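PDB 3DFZ: precorrin-2 dehydrogenase from Bacillus megaterium, which oxidises precorrin-2 to sirohydrochlorin with NAD+ as hydride acceptor, a step on the routes to siroheme and anaerobically made adenosylcobalamin. Local coordinates for residues F135-L140 and D160-Y165; L142-D147 and R156-L161; D166-Q171 and Q204-L209. All coordinates share one frame; numbering follows the deposited sequence.

In the fold
Interactions 1 and 2 lay one helix, 151-164, on the antiparallel hairpin of strands 129-137 and 140-145. They share Asp160 and Leu161, their centres lie about 10 Å apart, and Phe135 O and Leu142 N, 3.0 Å apart, probably join the two strands by a hydrogen bond. Both also touch the second subunit of the homodimer. Interaction 3 opens just after interaction 1 closes: the chain leaves Tyr165 and enters helix 168-184 of the C-terminal region, with Arg137 packed on Tyr169, and the centres of interactions 1 and 3 about 12 Å apart. All three contacts lie away from the NAD+ site inferred in the N-terminal Rossmann-type domain.

Interaction 1 (F135-L140 and D160-Y165); sequences FSRGRL and DLSSNY
Arg137 reaches from the end of its strand to the end of the facing helix, gripping one carbonyl in its last turn and one just beyond it. From CB, chi1 (-65°) sets Arg137 CG beside the backbone N, 3.8 Å from Tyr165 O, and the bend at chi2 (-62°) brings CD along the same oxygen. Arg137 NE donates to Tyr165 O at 2.9 Å, and Arg137 NH2 to Ser162 O at 3.2 Å with an N-H...O angle of 153°; NH2 also makes a weak bond back to Tyr165 O. Both oxygens sit at the guanidinium edge, close to its plane, so the pair of bonds fixes the rotation of the flat group. Tyr165 is the first residue to leave helical geometry, at the C-terminal end where carbonyls run short of backbone donors. With an alanine in place of Arg137, Ser162 O and Tyr165 O would probably lose these donors and the helix end would be less firmly tied to the hairpin. Behind the arginine, the Phe135 ring has Ser162 OG over the centre of one face, 3.9 Å above its plane, while Phe135 CE2 meets Leu161 CB at 3.6 Å. Strand 135-137 and helix 160-164 run almost parallel. The type II' turn 137-140 leads into strand 140-145, helix 168-184 packs against Arg137 and Leu140, and Ile157 of the second subunit touches Leu140 and Tyr165.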
ATOM      1  N   PHE B 135       3.288   4.173  10.497  1.00 14.10           N
ATOM      2  CA  PHE B 135       4.312   4.333  11.531  1.00 14.37           C
ATOM      3  C   PHE B 135       5.174   3.114  11.493  1.00 14.04           C
ATOM      4  O   PHE B 135       4.804   2.078  10.943  1.00 13.78           O
ATOM      5  CB  PHE B 135       3.752   4.612  12.951  1.00 14.57           C
ATOM      6  CG  PHE B 135       3.145   3.399  13.624  1.00 14.69           C
ATOM      7  CD1 PHE B 135       3.913   2.587  14.464  1.00 15.14           C
ATOM      8  CD2 PHE B 135       1.824   3.053  13.391  1.00 13.51           C
ATOM      9  CE1 PHE B 135       3.364   1.441  15.063  1.00 14.11           C
ATOM     10  CE2 PHE B 135       1.276   1.929  13.989  1.00 13.77           C
ATOM     11  CZ  PHE B 135       2.052   1.116  14.823  1.00 13.40           C
ATOM     12  N   SER B 136       6.343   3.256  12.081  1.00 14.34           N
ATOM     13  CA  SER B 136       7.348   2.240  12.034  1.00 14.39           C
ATOM     14  C   SER B 136       7.726   1.943  13.476  1.00 14.41           C
ATOM     15  O   SER B 136       7.682   2.838  14.320  1.00 14.66           O
ATOM     16  CB  SER B 136       8.543   2.777  11.240  1.00 14.46           C
ATOM     17  OG  SER B 136       9.277   1.721  10.636  1.00 16.19           O
ATOM     18  N   ARG B 137       8.049   0.689  13.764  1.00 14.17           N
ATOM     19  CA  ARG B 137       8.846   0.342  14.966  1.00 14.53           C
ATOM     20  C   ARG B 137      10.074  -0.417  14.505  1.00 14.44           C
ATOM     21  O   ARG B 137      10.039  -1.626  14.345  1.00 14.24           O
ATOM     22  CB  ARG B 137       8.045  -0.499  15.987  1.00 14.43           C
ATOM     23  CG  ARG B 137       6.865   0.223  16.608  1.00 14.41           C
ATOM     24  CD  ARG B 137       7.277   1.464  17.426  1.00 14.95           C
ATOM     25  NE  ARG B 137       6.103   2.008  18.092  1.00 15.04           N
ATOM     26  CZ  ARG B 137       6.037   3.193  18.672  1.00 16.34           C
ATOM     27  NH1 ARG B 137       7.091   4.010  18.656  1.00 18.08           N
ATOM     28  NH2 ARG B 137       4.912   3.567  19.270  1.00 16.03           N
ATOM     29  N   GLY B 138      11.151   0.310  14.246  1.00 14.92           N
ATOM     30  CA  GLY B 138      12.341  -0.271  13.628  1.00 15.01           C
ATOM     31  C   GLY B 138      11.965  -0.734  12.244  1.00 14.75           C
ATOM     32  O   GLY B 138      11.395   0.029  11.452  1.00 14.75           O
ATOM     33  N   ARG B 139      12.228  -2.002  11.975  1.00 14.76           N
ATOM     34  CA  ARG B 139      11.840  -2.618  10.717  1.00 14.36           C
ATOM     35  C   ARG B 139      10.324  -2.886  10.588  1.00 13.87           C
ATOM     36  O   ARG B 139       9.829  -3.125   9.492  1.00 13.76           O
ATOM     37  CB  ARG B 139      12.650  -3.890  10.493  1.00 14.47           C
ATOM     38  CG  ARG B 139      14.159  -3.625  10.443  1.00 15.38           C
ATOM     39  CD  ARG B 139      15.015  -4.893  10.363  1.00 15.75           C
ATOM     40  NE  ARG B 139      16.431  -4.539  10.245  1.00 16.99           N
ATOM     41  CZ  ARG B 139      17.221  -4.243  11.281  1.00 17.54           C
ATOM     42  NH1 ARG B 139      16.731  -4.273  12.521  1.00 17.35           N
ATOM     43  NH2 ARG B 139      18.499  -3.915  11.083  1.00 17.21           N
ATOM     44  N   LEU B 140       9.578  -2.838  11.686  1.00 13.55           N
ATOM     45  CA  LEU B 140       8.151  -3.111  11.571  1.00 12.90           C
ATOM     46  C   LEU B 140       7.536  -1.873  10.999  1.00 12.59           C
ATOM     47  O   LEU B 140       7.768  -0.764  11.487  1.00 12.76           O
ATOM     48  CB  LEU B 140       7.469  -3.469  12.920  1.00 12.69           C
ATOM     49  CG  LEU B 140       5.927  -3.553  12.966  1.00 11.94           C
ATOM     50  CD1 LEU B 140       5.354  -4.709  12.123  1.00 10.58           C
ATOM     51  CD2 LEU B 140       5.382  -3.692  14.415  1.00 11.77           C
ATOM     52  N   ASP B 160      -4.084   4.335  18.118  1.00 14.50           N
ATOM     53  CA  ASP B 160      -4.452   3.095  18.812  1.00 15.36           C
ATOM     54  C   ASP B 160      -3.409   1.985  18.536  1.00 13.18           C
ATOM     55  O   ASP B 160      -2.957   1.308  19.458  1.00 14.30           O
ATOM     56  CB  ASP B 160      -5.921   2.670  18.545  1.00 16.62           C
ATOM     57  CG  ASP B 160      -6.982   3.796  18.882  1.00 21.06           C
ATOM     58  OD1 ASP B 160      -6.703   4.793  19.612  1.00 23.00           O
ATOM     59  OD2 ASP B 160      -8.139   3.699  18.385  1.00 23.87           O
ATOM     60  N   LEU B 161      -2.945   1.865  17.294  1.00 10.99           N
ATOM     61  CA  LEU B 161      -1.896   0.897  16.938  1.00  9.66           C
ATOM     62  C   LEU B 161      -0.518   1.235  17.499  1.00 10.33           C
ATOM     63  O   LEU B 161       0.277   0.349  17.820  1.00 10.36           O
ATOM     64  CB  LEU B 161      -1.789   0.766  15.421  1.00  8.48           C
ATOM     65  CG  LEU B 161      -2.982   0.360  14.558  1.00  8.96           C
ATOM     66  CD1 LEU B 161      -2.732   0.759  13.126  1.00  9.06           C
ATOM     67  CD2 LEU B 161      -3.239  -1.112  14.630  1.00 10.04           C
ATOM     68  N   SER B 162      -0.215   2.526  17.568  1.00 11.52           N
ATOM     69  CA  SER B 162       0.997   3.018  18.231  1.00 13.46           C
ATOM     70  C   SER B 162       1.068   2.594  19.691  1.00 14.90           C
ATOM     71  O   SER B 162       2.131   2.172  20.162  1.00 15.79           O
ATOM     72  CB  SER B 162       1.046   4.541  18.178  1.00 15.51           C
ATOM     73  OG  SER B 162       1.690   4.976  17.007  1.00 16.11           O
ATOM     74  N   SER B 163      -0.061   2.747  20.387  1.00 15.78           N
ATOM     75  CA  SER B 163      -0.285   2.268  21.757  1.00 18.02           C
ATOM     76  C   SER B 163       0.061   0.775  21.905  1.00 17.22           C
ATOM     77  O   SER B 163       0.979   0.432  22.661  1.00 18.62           O
ATOM     78  CB  SER B 163      -1.746   2.540  22.130  1.00 19.86           C
ATOM     79  OG  SER B 163      -2.054   2.319  23.496  1.00 24.42           O
ATOM     80  N   ASN B 164      -0.633  -0.095  21.153  1.00 15.21           N
ATOM     81  CA  ASN B 164      -0.422  -1.558  21.192  1.00 14.86           C
ATOM     82  C   ASN B 164       0.924  -2.109  20.757  1.00 13.39           C
ATOM     83  O   ASN B 164       1.399  -3.124  21.284  1.00 14.07           O
ATOM     84  CB  ASN B 164      -1.521  -2.284  20.439  1.00 14.63           C
ATOM     85  CG  ASN B 164      -2.867  -2.160  21.136  1.00 18.57           C
ATOM     86  OD1 ASN B 164      -2.963  -2.294  22.375  1.00 22.18           O
ATOM     87  ND2 ASN B 164      -3.921  -1.917  20.352  1.00 18.45           N
ATOM     88  N   TYR B 165       1.521  -1.447  19.774  1.00 13.02           N
ATOM     89  CA  TYR B 165       2.823  -1.814  19.275  1.00 12.24           C
ATOM     90  C   TYR B 165       3.742  -0.641  19.634  1.00 12.76           C
ATOM     91  O   TYR B 165       3.800   0.374  18.920  1.00 13.36           O
ATOM     92  CB  TYR B 165       2.749  -2.065  17.763  1.00 12.82           C
ATOM     93  CG  TYR B 165       1.776  -3.194  17.407  1.00 11.90           C
ATOM     94  CD1 TYR B 165       0.427  -2.939  17.179  1.00 11.56           C
ATOM     95  CD2 TYR B 165       2.206  -4.500  17.314  1.00 10.86           C
ATOM     96  CE1 TYR B 165      -0.449  -3.968  16.876  1.00 11.90           C
ATOM     97  CE2 TYR B 165       1.320  -5.535  17.029  1.00 10.16           C
ATOM     98  CZ  TYR B 165       0.009  -5.268  16.811  1.00 10.59           C
ATOM     99  OH  TYR B 165      -0.865  -6.305  16.510  1.00 10.88           O
TER

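Interaction 2 (L142-D147 and R156-L161); sequences LAISTD and RIKEDL
Ile144 faces Lys158 across a strand and helix that run roughly antiparallel, at 153° between their directions and with their axes 9.1 Å apart at closest approach. No hydrogen bond crosses between the segments; the contact is made by hydrocarbon, with Ile144 at its middle. Both branches of this isoleucine are used. Ile144 CG2 lies anti to the backbone N and meets CG2 of Ile157 at 3.8 Å, methyl against methyl, the two side chains crossing at a slant. CG1 stands beside the backbone N (chi1 -52°), which sends the other branch toward the next turn of the helix. There Ile144 and Leu161 meet tip to tip: Leu161 CD1 is 3.4 Å from Ile144 CG1, tighter than usual for two carbons, and 3.5 Å from Ile144 CD1. Ile144 CD1 also rests on the aliphatic root of Lys158, 4.0 Å from Lys158 CB, with the two chains at about a right angle. Beyond CG the lysine is extended and leads away from the strand, carrying NZ to a hydrogen bond with Gln134 O, so its charged end leaves the apolar layer. Leu142 makes a looser contact, its CD1 lying 4.4 Å from Leu161 CB. Ile157, Leu161 and the CB-CG part of Lys158 thus make the side of the helix that bears on Leu142 and Ile144. Where the strand ends, Ser145 OG accepts from Asp147 N in an ST turn. Strand 140-145 is flanked in its own chain by strand 129-137, and residues 142-145 pair antiparallel with a strand of the second subunit, continuing the sheet across the dimer, while Leu161 packs on Leu161 of that subunit.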
ATOM      1  N   LEU B 142       3.650  -0.415   9.735  1.00 12.30           N
ATOM      2  CA  LEU B 142       2.198  -0.519   9.589  1.00 12.10           C
ATOM      3  C   LEU B 142       1.676   0.631   8.720  1.00 11.97           C
ATOM      4  O   LEU B 142       2.040   1.783   8.908  1.00 12.05           O
ATOM      5  CB  LEU B 142       1.498  -0.505  10.986  1.00 12.17           C
ATOM      6  CG  LEU B 142       1.814  -1.746  11.843  1.00 12.34           C
ATOM      7  CD1 LEU B 142       1.151  -1.710  13.213  1.00 12.59           C
ATOM      8  CD2 LEU B 142       1.404  -3.021  11.126  1.00 11.25           C
ATOM      9  N   ALA B 143       0.810   0.299   7.777  1.00 11.66           N
ATOM     10  CA  ALA B 143       0.157   1.296   6.957  1.00 11.73           C
ATOM     11  C   ALA B 143      -1.355   1.216   7.168  1.00 11.43           C
ATOM     12  O   ALA B 143      -1.927   0.142   7.155  1.00 11.44           O
ATOM     13  CB  ALA B 143       0.527   1.081   5.490  1.00 11.86           C
ATOM     14  N   ILE B 144      -1.994   2.361   7.355  1.00 11.61           N
ATOM     15  CA  ILE B 144      -3.417   2.436   7.632  1.00 11.55           C
ATOM     16  C   ILE B 144      -4.107   3.372   6.657  1.00 11.99           C
ATOM     17  O   ILE B 144      -3.650   4.497   6.463  1.00 12.75           O
ATOM     18  CB  ILE B 144      -3.690   3.030   9.043  1.00 11.70           C
ATOM     19  CG1 ILE B 144      -2.887   2.301  10.129  1.00 11.32           C
ATOM     20  CG2 ILE B 144      -5.234   3.073   9.327  1.00 10.82           C
ATOM     21  CD1 ILE B 144      -1.606   2.982  10.609  1.00 12.41           C
ATOM     22  N   SER B 145      -5.224   2.938   6.087  1.00 11.82           N
ATOM     23  CA  SER B 145      -6.009   3.799   5.220  1.00 12.22           C
ATOM     24  C   SER B 145      -7.492   3.591   5.458  1.00 11.99           C
ATOM     25  O   SER B 145      -7.920   2.521   5.868  1.00 11.41           O
ATOM     26  CB  SER B 145      -5.683   3.489   3.747  1.00 12.67           C
ATOM     27  OG  SER B 145      -6.357   4.363   2.842  1.00 13.38           O
ATOM     28  N   THR B 146      -8.274   4.632   5.205  1.00 12.66           N
ATOM     29  CA  THR B 146      -9.717   4.504   5.175  1.00 13.04           C
ATOM     30  C   THR B 146     -10.230   5.006   3.823  1.00 13.95           C
ATOM     31  O   THR B 146     -11.401   5.387   3.694  1.00 14.35           O
ATOM     32  CB  THR B 146     -10.437   5.245   6.348  1.00 13.02           C
ATOM     33  OG1 THR B 146     -10.255   6.654   6.214  1.00 13.76           O
ATOM     34  CG2 THR B 146      -9.938   4.789   7.730  1.00 12.24           C
ATOM     35  N   ASP B 147      -9.342   5.018   2.819  1.00 14.69           N
ATOM     36  CA  ASP B 147      -9.687   5.435   1.456  1.00 15.60           C
ATOM     37  C   ASP B 147     -10.194   6.866   1.481  1.00 16.23           C
ATOM     38  O   ASP B 147     -11.134   7.223   0.775  1.00 16.76           O
ATOM     39  CB  ASP B 147     -10.753   4.485   0.886  1.00 15.78           C
ATOM     40  CG  ASP B 147     -10.717   4.380  -0.619  1.00 17.50           C
ATOM     41  OD1 ASP B 147      -9.761   4.893  -1.241  1.00 19.55           O
ATOM     42  OD2 ASP B 147     -11.648   3.771  -1.194  1.00 18.42           O
ATOM     43  N   ARG B 156      -6.861   8.399  14.501  1.00 15.86           N
ATOM     44  CA  ARG B 156      -7.217   7.623  15.697  1.00 16.76           C
ATOM     45  C   ARG B 156      -6.636   6.185  15.729  1.00 14.09           C
ATOM     46  O   ARG B 156      -6.042   5.755  16.735  1.00 14.39           O
ATOM     47  CB  ARG B 156      -8.722   7.592  15.935  1.00 19.54           C
ATOM     48  CG  ARG B 156      -9.065   6.725  17.121  1.00 22.46           C
ATOM     49  CD  ARG B 156     -10.537   6.480  17.256  1.00 27.95           C
ATOM     50  NE  ARG B 156     -11.164   7.659  17.846  1.00 33.14           N
ATOM     51  CZ  ARG B 156     -12.303   7.662  18.523  1.00 37.59           C
ATOM     52  NH1 ARG B 156     -12.969   6.526  18.727  1.00 39.71           N
ATOM     53  NH2 ARG B 156     -12.752   8.809  19.006  1.00 40.84           N
ATOM     54  N   ILE B 157      -6.822   5.453  14.636  1.00 11.73           N
ATOM     55  CA  ILE B 157      -6.365   4.079  14.540  1.00  9.64           C
ATOM     56  C   ILE B 157      -4.848   3.958  14.619  1.00  8.34           C
ATOM     57  O   ILE B 157      -4.333   3.045  15.264  1.00  7.92           O
ATOM     58  CB  ILE B 157      -6.952   3.411  13.259  1.00  9.02           C
ATOM     59  CG1 ILE B 157      -8.444   3.156  13.412  1.00 10.77           C
ATOM     60  CG2 ILE B 157      -6.214   2.115  12.855  1.00  7.11           C
ATOM     61  CD1 ILE B 157      -9.101   2.800  12.060  1.00 11.35           C
ATOM     62  N   LYS B 158      -4.140   4.874  13.960  1.00  8.45           N
ATOM     63  CA  LYS B 158      -2.680   4.961  14.023  1.00  8.85           C
ATOM     64  C   LYS B 158      -2.165   5.194  15.445  1.00 10.65           C
ATOM     65  O   LYS B 158      -1.169   4.574  15.855  1.00 10.82           O
ATOM     66  CB  LYS B 158      -2.195   6.090  13.127  1.00 10.08           C
ATOM     67  CG  LYS B 158      -0.658   6.197  12.974  1.00 11.65           C
ATOM     68  CD  LYS B 158      -0.270   7.603  12.459  1.00 14.27           C
ATOM     69  CE  LYS B 158       1.214   7.787  12.506  1.00 18.01           C
ATOM     70  NZ  LYS B 158       1.752   8.799  11.521  1.00 21.91           N
ATOM     71  N   GLU B 159      -2.837   6.088  16.182  1.00 12.80           N
ATOM     72  CA  GLU B 159      -2.629   6.253  17.623  1.00 15.41           C
ATOM     73  C   GLU B 159      -2.969   4.991  18.444  1.00 15.27           C
ATOM     74  O   GLU B 159      -2.225   4.635  19.380  1.00 16.39           O
ATOM     75  CB  GLU B 159      -3.458   7.419  18.161  1.00 18.52           C
ATOM     76  CG  GLU B 159      -3.002   8.765  17.675  1.00 21.25           C
ATOM     77  CD  GLU B 159      -3.926   9.886  18.078  1.00 25.72           C
ATOM     78  OE1 GLU B 159      -5.077   9.619  18.528  1.00 26.70           O
ATOM     79  OE2 GLU B 159      -3.475  11.043  17.950  1.00 29.31           O
ATOM     80  N   ASP B 160      -4.084   4.335  18.118  1.00 14.50           N
ATOM     81  CA  ASP B 160      -4.452   3.095  18.812  1.00 15.36           C
ATOM     82  C   ASP B 160      -3.409   1.985  18.536  1.00 13.18           C
ATOM     83  O   ASP B 160      -2.957   1.308  19.458  1.00 14.30           O
ATOM     84  CB  ASP B 160      -5.921   2.670  18.545  1.00 16.62           C
ATOM     85  CG  ASP B 160      -6.982   3.796  18.882  1.00 21.06           C
ATOM     86  OD1 ASP B 160      -6.703   4.793  19.612  1.00 23.00           O
ATOM     87  OD2 ASP B 160      -8.139   3.699  18.385  1.00 23.87           O
ATOM     88  N   LEU B 161      -2.945   1.865  17.294  1.00 10.99           N
ATOM     89  CA  LEU B 161      -1.896   0.897  16.938  1.00  9.66           C
ATOM     90  C   LEU B 161      -0.518   1.235  17.499  1.00 10.33           C
ATOM     91  O   LEU B 161       0.277   0.349  17.820  1.00 10.36           O
ATOM     92  CB  LEU B 161      -1.789   0.766  15.421  1.00  8.48           C
ATOM     93  CG  LEU B 161      -2.982   0.360  14.558  1.00  8.96           C
ATOM     94  CD1 LEU B 161      -2.732   0.759  13.126  1.00  9.06           C
ATOM     95  CD2 LEU B 161      -3.239  -1.112  14.630  1.00 10.04           C
TER

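Interaction 3 (D166-Q171 and Q204-L209); sequences DESYTQ and QYRLSL
The Tyr169 ring and the Arg206 guanidinium lie nearly parallel, 10° apart, with the guanidinium displaced toward the hydroxyl end. Arg206 CD stands over the centre of the Tyr169 ring, 3.5 Å from its centroid, in a CH-pi contact, and Asp166 O lies at the ring's edge, in its plane. The arginine bends at chi3 (50°), and this turn carries the flat group across the ring, with Arg206 NE 3.3 Å from Tyr169 CZ. One guanidinium face therefore has Tyr169 OH above it, offset toward the rim; the opposite face has Leu207 CD1, likewise offset. At the edge, close to the guanidinium plane, Arg206 NH1 donates to Ser168 OG at 2.9 Å. With chi1 at 64°, Ser168 OG is placed to meet this donor and to donate in turn to Asp166 OD1 at 2.8 Å. Asp166 OD1 also caps the start of the helix by accepting from Ser168 N at 3.0 Å, from above the carboxylate plane. At the far side of the contact, Leu209 CD2 packs 3.5 Å from Gln171 NE2, while Gln171 OE1 accepts from Gln212 NE2.

Arg206, on helix 203-207, thus ties the C-terminal helices to the start of helix 168-184. NH2 of the arginine forms a salt bridge with Asp203, so its charge is partly met within its own helix. Asp166 OD1 lies 4.9 Å from Arg206 NH1, with Ser168 OG bridging them; the arginine's N-H and the carboxylate would be expected to polarise the hydroxyl between them, strengthening both bonds.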
ATOM      1  N   ASP B 166       4.417  -0.760  20.779  1.00 12.31           N
ATOM      2  CA  ASP B 166       5.330   0.289  21.225  1.00 12.63           C
ATOM      3  C   ASP B 166       6.776  -0.046  20.852  1.00 12.59           C
ATOM      4  O   ASP B 166       7.022  -0.922  19.987  1.00 12.16           O
ATOM      5  CB  ASP B 166       5.141   0.636  22.705  1.00 12.58           C
ATOM      6  CG  ASP B 166       5.724  -0.425  23.682  1.00 11.90           C
ATOM      7  OD1 ASP B 166       6.297  -1.470  23.273  1.00 10.33           O
ATOM      8  OD2 ASP B 166       5.621  -0.168  24.907  1.00 12.42           O
ATOM      9  N   GLU B 167       7.709   0.657  21.498  1.00 12.94           N
ATOM     10  CA  GLU B 167       9.143   0.544  21.223  1.00 13.13           C
ATOM     11  C   GLU B 167       9.745  -0.832  21.466  1.00 12.29           C
ATOM     12  O   GLU B 167      10.850  -1.080  21.011  1.00 12.62           O
ATOM     13  CB  GLU B 167       9.937   1.578  22.034  1.00 13.89           C
ATOM     14  CG  GLU B 167       9.683   3.028  21.624  1.00 15.38           C
ATOM     15  CD  GLU B 167       8.486   3.636  22.330  1.00 16.79           C
ATOM     16  OE1 GLU B 167       7.697   2.891  22.968  1.00 16.37           O
ATOM     17  OE2 GLU B 167       8.338   4.876  22.253  1.00 18.55           O
ATOM     18  N   SER B 168       9.038  -1.716  22.173  1.00 11.41           N
ATOM     19  CA  SER B 168       9.456  -3.113  22.259  1.00 10.76           C
ATOM     20  C   SER B 168       9.562  -3.752  20.885  1.00 10.64           C
ATOM     21  O   SER B 168      10.426  -4.588  20.684  1.00 10.80           O
ATOM     22  CB  SER B 168       8.515  -3.955  23.136  1.00 10.09           C
ATOM     23  OG  SER B 168       7.219  -4.034  22.572  1.00  9.63           O
ATOM     24  N   TYR B 169       8.698  -3.373  19.940  1.00 10.83           N
ATOM     25  CA  TYR B 169       8.782  -3.947  18.583  1.00 11.20           C
ATOM     26  C   TYR B 169      10.022  -3.445  17.806  1.00 11.75           C
ATOM     27  O   TYR B 169      10.524  -4.119  16.912  1.00 11.93           O
ATOM     28  CB  TYR B 169       7.484  -3.720  17.812  1.00 11.16           C
ATOM     29  CG  TYR B 169       6.367  -4.619  18.307  1.00 10.92           C
ATOM     30  CD1 TYR B 169       6.112  -5.839  17.686  1.00  9.77           C
ATOM     31  CD2 TYR B 169       5.604  -4.276  19.428  1.00  9.69           C
ATOM     32  CE1 TYR B 169       5.125  -6.687  18.153  1.00 10.03           C
ATOM     33  CE2 TYR B 169       4.597  -5.117  19.890  1.00 10.24           C
ATOM     34  CZ  TYR B 169       4.369  -6.320  19.249  1.00  9.85           C
ATOM     35  OH  TYR B 169       3.363  -7.154  19.665  1.00 10.72           O
ATOM     36  N   THR B 170      10.534  -2.283  18.191  1.00 12.06           N
ATOM     37  CA  THR B 170      11.715  -1.737  17.530  1.00 12.87           C
ATOM     38  C   THR B 170      12.939  -2.619  17.802  1.00 12.69           C
ATOM     39  O   THR B 170      13.657  -2.986  16.869  1.00 13.35           O
ATOM     40  CB  THR B 170      11.955  -0.272  17.938  1.00 13.30           C
ATOM     41  OG1 THR B 170      10.746   0.485  17.735  1.00 13.80           O
ATOM     42  CG2 THR B 170      13.068   0.341  17.132  1.00 14.21           C
ATOM     43  N   GLN B 171      13.162  -2.949  19.069  1.00 12.14           N
ATOM     44  CA  GLN B 171      14.222  -3.835  19.489  1.00 12.32           C
ATOM     45  C   GLN B 171      14.030  -5.303  18.995  1.00 12.04           C
ATOM     46  O   GLN B 171      14.999  -6.013  18.675  1.00 12.33           O
ATOM     47  CB  GLN B 171      14.267  -3.832  21.032  1.00 11.88           C
ATOM     48  CG  GLN B 171      15.469  -4.555  21.629  1.00 11.68           C
ATOM     49  CD  GLN B 171      15.374  -6.068  21.601  1.00 11.35           C
ATOM     50  OE1 GLN B 171      14.275  -6.646  21.669  1.00 10.01           O
ATOM     51  NE2 GLN B 171      16.545  -6.735  21.538  1.00 11.09           N
ATOM     52  N   GLN B 204       6.926 -13.591  24.609  1.00  9.95           N
ATOM     53  CA  GLN B 204       8.103 -13.814  25.454  1.00  9.91           C
ATOM     54  C   GLN B 204       9.451 -13.595  24.743  1.00  9.39           C
ATOM     55  O   GLN B 204      10.413 -13.173  25.385  1.00  9.05           O
ATOM     56  CB  GLN B 204       8.077 -15.219  26.056  1.00 10.75           C
ATOM     57  CG  GLN B 204       8.865 -15.363  27.321  1.00 10.71           C
ATOM     58  CD  GLN B 204       8.814 -16.794  27.812  1.00 13.44           C
ATOM     59  OE1 GLN B 204       9.355 -17.684  27.162  1.00 14.55           O
ATOM     60  NE2 GLN B 204       8.143 -17.031  28.950  1.00 13.49           N
ATOM     61  N   TYR B 205       9.526 -13.914  23.447  1.00  9.27           N
ATOM     62  CA  TYR B 205      10.717 -13.603  22.659  1.00  8.81           C
ATOM     63  C   TYR B 205      10.901 -12.121  22.536  1.00  8.59           C
ATOM     64  O   TYR B 205      12.028 -11.643  22.578  1.00  8.81           O
ATOM     65  CB  TYR B 205      10.667 -14.250  21.267  1.00  9.06           C
ATOM     66  CG  TYR B 205      11.224 -15.657  21.289  1.00  9.50           C
ATOM     67  CD1 TYR B 205      10.381 -16.760  21.447  1.00  9.68           C
ATOM     68  CD2 TYR B 205      12.598 -15.871  21.233  1.00  9.23           C
ATOM     69  CE1 TYR B 205      10.882 -18.041  21.489  1.00 11.37           C
ATOM     70  CE2 TYR B 205      13.125 -17.162  21.284  1.00 11.50           C
ATOM     71  CZ  TYR B 205      12.253 -18.249  21.415  1.00 12.73           C
ATOM     72  OH  TYR B 205      12.758 -19.540  21.448  1.00 14.50           O
ATOM     73  N   ARG B 206       9.790 -11.400  22.393  1.00  8.69           N
ATOM     74  CA  ARG B 206       9.801  -9.937  22.327  1.00  8.91           C
ATOM     75  C   ARG B 206      10.250  -9.268  23.646  1.00  8.92           C
ATOM     76  O   ARG B 206      10.944  -8.246  23.619  1.00  9.59           O
ATOM     77  CB  ARG B 206       8.413  -9.415  21.921  1.00  9.13           C
ATOM     78  CG  ARG B 206       8.344  -7.898  21.813  1.00  9.83           C
ATOM     79  CD  ARG B 206       7.136  -7.406  21.070  1.00 10.16           C
ATOM     80  NE  ARG B 206       5.904  -8.028  21.574  1.00 10.73           N
ATOM     81  CZ  ARG B 206       5.094  -7.497  22.485  1.00 11.00           C
ATOM     82  NH1 ARG B 206       5.382  -6.298  23.009  1.00 11.35           N
ATOM     83  NH2 ARG B 206       4.009  -8.174  22.883  1.00  9.85           N
ATOM     84  N   LEU B 207       9.890  -9.868  24.779  1.00  8.80           N
ATOM     85  CA  LEU B 207       9.859  -9.160  26.073  1.00  8.73           C
ATOM     86  C   LEU B 207      10.815  -9.793  27.059  1.00  8.71           C
ATOM     87  O   LEU B 207      10.884  -9.401  28.208  1.00  9.02           O
ATOM     88  CB  LEU B 207       8.409  -9.098  26.620  1.00  9.10           C
ATOM     89  CG  LEU B 207       7.427  -8.242  25.774  1.00  8.65           C
ATOM     90  CD1 LEU B 207       5.952  -8.403  26.123  1.00  8.71           C
ATOM     91  CD2 LEU B 207       7.812  -6.762  25.777  1.00  8.33           C
ATOM     92  N   SER B 208      11.558 -10.788  26.582  1.00  8.60           N
ATOM     93  CA  SER B 208      12.647 -11.375  27.330  1.00  8.71           C
ATOM     94  C   SER B 208      13.971 -11.355  26.553  1.00  8.70           C
ATOM     95  O   SER B 208      14.107 -11.990  25.512  1.00  8.54           O
ATOM     96  CB  SER B 208      12.299 -12.794  27.795  1.00  8.83           C
ATOM     97  OG  SER B 208      13.455 -13.439  28.280  1.00  8.84           O
ATOM     98  N   LEU B 209      14.957 -10.642  27.096  1.00  9.01           N
ATOM     99  CA  LEU B 209      16.276 -10.534  26.462  1.00  9.22           C
ATOM    100  C   LEU B 209      17.114 -11.792  26.704  1.00  9.43           C
ATOM    101  O   LEU B 209      17.982 -12.111  25.915  1.00  9.63           O
ATOM    102  CB  LEU B 209      17.016  -9.281  26.928  1.00  9.40           C
ATOM    103  CG  LEU B 209      16.556  -7.897  26.429  1.00 10.58           C
ATOM    104  CD1 LEU B 209      17.523  -6.780  26.876  1.00 10.63           C
ATOM    105  CD2 LEU B 209      16.315  -7.780  24.902  1.00 10.62           C
TER